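Local coordinates for ferric iron-binding periplasmic protein (Pseudomonas aeruginosa, PDB 6J2S) that binds gallium(III), and probably carries ferric iron in the periplasm for delivery to an ABC transporter, at residues T99-V104 against N193-Y198. Sequence-based numbering, arbitrary orientation.
Sequences TARTRV and NNYYWY. With GA (gallium (III) ion), chain D; PO4 (phosphate ion), chain C.
Tyr195 CE1 sits over the centre of one face of the Arg101 guanidinium, 3.3 Å from Arg101 CZ, with the ring tilted 46° from it. In the plane of that ring, Arg101 CB and the gallium meet its edge, while CE2 of Tyr195 leans over one face of Tyr196 toward its rim. Both phenol oxygens bind the metal, Tyr195 OH at 1.9 Å, and tyrosine suits a hard trivalent ion because its oxygen can bind as phenolate. His11, Glu59, a water and O3 of a phosphate, probably from the crystallisation liquor, complete the site. The long arginine, bent at chi2 and chi3, bonds through NH2 to Glu59, and its charge would probably help balance the anionic ligands; salt bridges to Glu60 and Glu262 hold it. The adjacent tyrosines lie at the cleft of a periplasmic binding protein fold, where strand 96-107 runs antiparallel to strand 189-193. Asn193, both donor and acceptor, links strand to site: its ND2 donates almost straight (162°) to Tyr195 OH and also to phosphate O2, while OD1 accepts from Arg103 NH1 at 2.9 Å. Asn194 OD1 replaces a backbone carbonyl in accepting from Thr102 N at 3.1 Å, and Asn194 N donates to Thr102 O.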
loop_
_atom_site.group_PDB
_atom_site.type_symbol
_atom_site.label_atom_id
_atom_site.label_comp_id
_atom_site.label_asym_id
_atom_site.label_seq_id
_atom_site.Cartn_x
_atom_site.Cartn_y
_atom_site.Cartn_z
ATOM N N THR A 99 6.506 -1.619 5.624
ATOM C CA THR A 99 5.703 -2.826 5.701
ATOM C C THR A 99 5.245 -3.188 4.291
ATOM O O THR A 99 5.324 -2.383 3.360
ATOM C CB THR A 99 4.480 -2.673 6.628
ATOM O OG1 THR A 99 3.644 -1.597 6.171
ATOM C CG2 THR A 99 4.883 -2.441 8.079
ATOM N N ALA A 100 4.772 -4.414 4.129
ATOM C CA ALA A 100 4.166 -4.847 2.880
ATOM C C ALA A 100 2.696 -5.185 3.124
ATOM O O ALA A 100 2.331 -5.664 4.199
ATOM C CB ALA A 100 4.924 -6.055 2.295
ATOM N N ARG A 101 1.849 -4.894 2.142
ATOM C CA ARG A 101 0.456 -5.306 2.158
ATOM C C ARG A 101 0.216 -6.140 0.911
ATOM O O ARG A 101 1.068 -6.221 0.025
ATOM C CB ARG A 101 -0.499 -4.096 2.206
ATOM C CG ARG A 101 -0.251 -3.055 1.101
ATOM C CD ARG A 101 0.746 -1.956 1.508
ATOM N NE ARG A 101 0.273 -1.163 2.639
ATOM C CZ ARG A 101 -0.713 -0.268 2.581
ATOM N NH1 ARG A 101 -1.362 -0.028 1.446
ATOM N NH2 ARG A 101 -1.070 0.378 3.675
ATOM N N THR A 102 -0.943 -6.784 0.840
ATOM C CA THR A 102 -1.190 -7.662 -0.292
ATOM C C THR A 102 -2.618 -7.485 -0.789
ATOM O O THR A 102 -3.531 -7.151 -0.028
ATOM C CB THR A 102 -0.905 -9.147 0.056
ATOM O OG1 THR A 102 -1.059 -9.964 -1.118
ATOM C CG2 THR A 102 -1.857 -9.640 1.116
ATOM N N ARG A 103 -2.786 -7.686 -2.090
ATOM C CA ARG A 103 -4.110 -7.650 -2.685
ATOM C C ARG A 103 -4.880 -8.900 -2.296
ATOM O O ARG A 103 -4.307 -9.983 -2.186
ATOM C CB ARG A 103 -3.995 -7.551 -4.204
ATOM C CG ARG A 103 -3.232 -6.301 -4.625
ATOM C CD ARG A 103 -4.028 -5.089 -4.197
ATOM N NE ARG A 103 -5.239 -4.954 -5.005
ATOM C CZ ARG A 103 -6.135 -3.983 -4.857
ATOM N NH1 ARG A 103 -5.964 -3.052 -3.918
ATOM N NH2 ARG A 103 -7.195 -3.930 -5.671
ATOM N N VAL A 104 -6.184 -8.741 -2.073
ATOM C CA VAL A 104 -7.069 -9.848 -1.721
ATOM C C VAL A 104 -8.423 -9.647 -2.391
ATOM O O VAL A 104 -8.756 -8.574 -2.908
ATOM C CB VAL A 104 -7.275 -9.981 -0.193
ATOM C CG1 VAL A 104 -5.977 -10.241 0.526
ATOM C CG2 VAL A 104 -7.941 -8.716 0.354
ATOM N N ASN A 193 -7.102 -4.251 -0.182
ATOM C CA ASN A 193 -5.914 -4.751 0.501
ATOM C C ASN A 193 -6.307 -5.546 1.752
ATOM O O ASN A 193 -7.402 -5.394 2.303
ATOM C CB ASN A 193 -4.987 -3.592 0.876
ATOM C CG ASN A 193 -4.598 -2.740 -0.319
ATOM O OD1 ASN A 193 -4.479 -3.234 -1.442
ATOM N ND2 ASN A 193 -4.378 -1.445 -0.077
ATOM N N ASN A 194 -5.381 -6.396 2.204
ATOM C CA ASN A 194 -5.715 -7.372 3.240
ATOM C C ASN A 194 -6.000 -6.727 4.589
ATOM O O ASN A 194 -6.833 -7.231 5.346
ATOM C CB ASN A 194 -4.580 -8.380 3.387
ATOM C CG ASN A 194 -3.317 -7.750 3.962
ATOM O OD1 ASN A 194 -2.697 -6.854 3.344
ATOM N ND2 ASN A 194 -2.954 -8.176 5.173
ATOM N N TYR A 195 -5.306 -5.636 4.929
ATOM C CA TYR A 195 -5.364 -5.139 6.298
ATOM C C TYR A 195 -6.728 -4.556 6.645
ATOM O O TYR A 195 -7.044 -4.426 7.831
ATOM C CB TYR A 195 -4.245 -4.102 6.530
ATOM C CG TYR A 195 -4.220 -2.979 5.522
ATOM C CD1 TYR A 195 -3.410 -3.048 4.387
ATOM C CD2 TYR A 195 -5.007 -1.839 5.701
ATOM C CE1 TYR A 195 -3.387 -2.000 3.454
ATOM C CE2 TYR A 195 -4.998 -0.789 4.778
ATOM C CZ TYR A 195 -4.194 -0.882 3.658
ATOM O OH TYR A 195 -4.190 0.136 2.746
ATOM N N TYR A 196 -7.547 -4.202 5.648
ATOM C CA TYR A 196 -8.855 -3.628 5.956
ATOM C C TYR A 196 -9.769 -4.638 6.623
ATOM O O TYR A 196 -10.607 -4.264 7.460
ATOM C CB TYR A 196 -9.520 -3.104 4.699
ATOM C CG TYR A 196 -8.825 -1.904 4.115
ATOM C CD1 TYR A 196 -7.924 -2.057 3.075
ATOM C CD2 TYR A 196 -9.078 -0.621 4.597
ATOM C CE1 TYR A 196 -7.274 -0.984 2.529
ATOM C CE2 TYR A 196 -8.434 0.476 4.048
ATOM C CZ TYR A 196 -7.529 0.282 3.016
ATOM O OH TYR A 196 -6.898 1.355 2.447
ATOM N N TRP A 197 -9.626 -5.911 6.258
ATOM C CA TRP A 197 -10.459 -6.956 6.844
ATOM C C TRP A 197 -10.090 -7.198 8.302
ATOM O O TRP A 197 -10.968 -7.423 9.146
ATOM C CB TRP A 197 -10.315 -8.240 6.025
ATOM C CG TRP A 197 -11.256 -9.315 6.415
ATOM C CD1 TRP A 197 -12.552 -9.451 6.016
ATOM C CD2 TRP A 197 -10.978 -10.433 7.269
ATOM N NE1 TRP A 197 -13.098 -10.577 6.574
ATOM C CE2 TRP A 197 -12.156 -11.194 7.353
ATOM C CE3 TRP A 197 -9.851 -10.855 7.979
ATOM C CZ2 TRP A 197 -12.240 -12.364 8.108
ATOM C CZ3 TRP A 197 -9.940 -12.012 8.736
ATOM C CH2 TRP A 197 -11.127 -12.751 8.793
ATOM N N TYR A 198 -8.793 -7.154 8.619
ATOM C CA TYR A 198 -8.383 -7.349 10.002
ATOM C C TYR A 198 -8.799 -6.175 10.869
ATOM O O TYR A 198 -9.088 -6.359 12.054
ATOM C CB TYR A 198 -6.873 -7.598 10.070
ATOM C CG TYR A 198 -6.519 -8.889 9.390
ATOM C CD1 TYR A 198 -6.528 -10.079 10.093
ATOM C CD2 TYR A 198 -6.252 -8.931 8.019
ATOM C CE1 TYR A 198 -6.250 -11.272 9.466
ATOM C CE2 TYR A 198 -5.978 -10.123 7.381
ATOM C CZ TYR A 198 -5.979 -11.294 8.124
ATOM O OH TYR A 198 -5.696 -12.498 7.523
HETATM GA GA GA D . -5.018 1.776 2.402
HETATM P P PO4 C . -4.645 2.148 -0.830
HETATM O O1 PO4 C . -3.240 2.663 -1.073
HETATM O O2 PO4 C . -4.967 1.139 -1.874
HETATM O O3 PO4 C . -4.734 1.514 0.525
HETATM O O4 PO4 C . -5.636 3.300 -0.876
HETATM O O HOH W 1 -5.657 3.609 1.775
#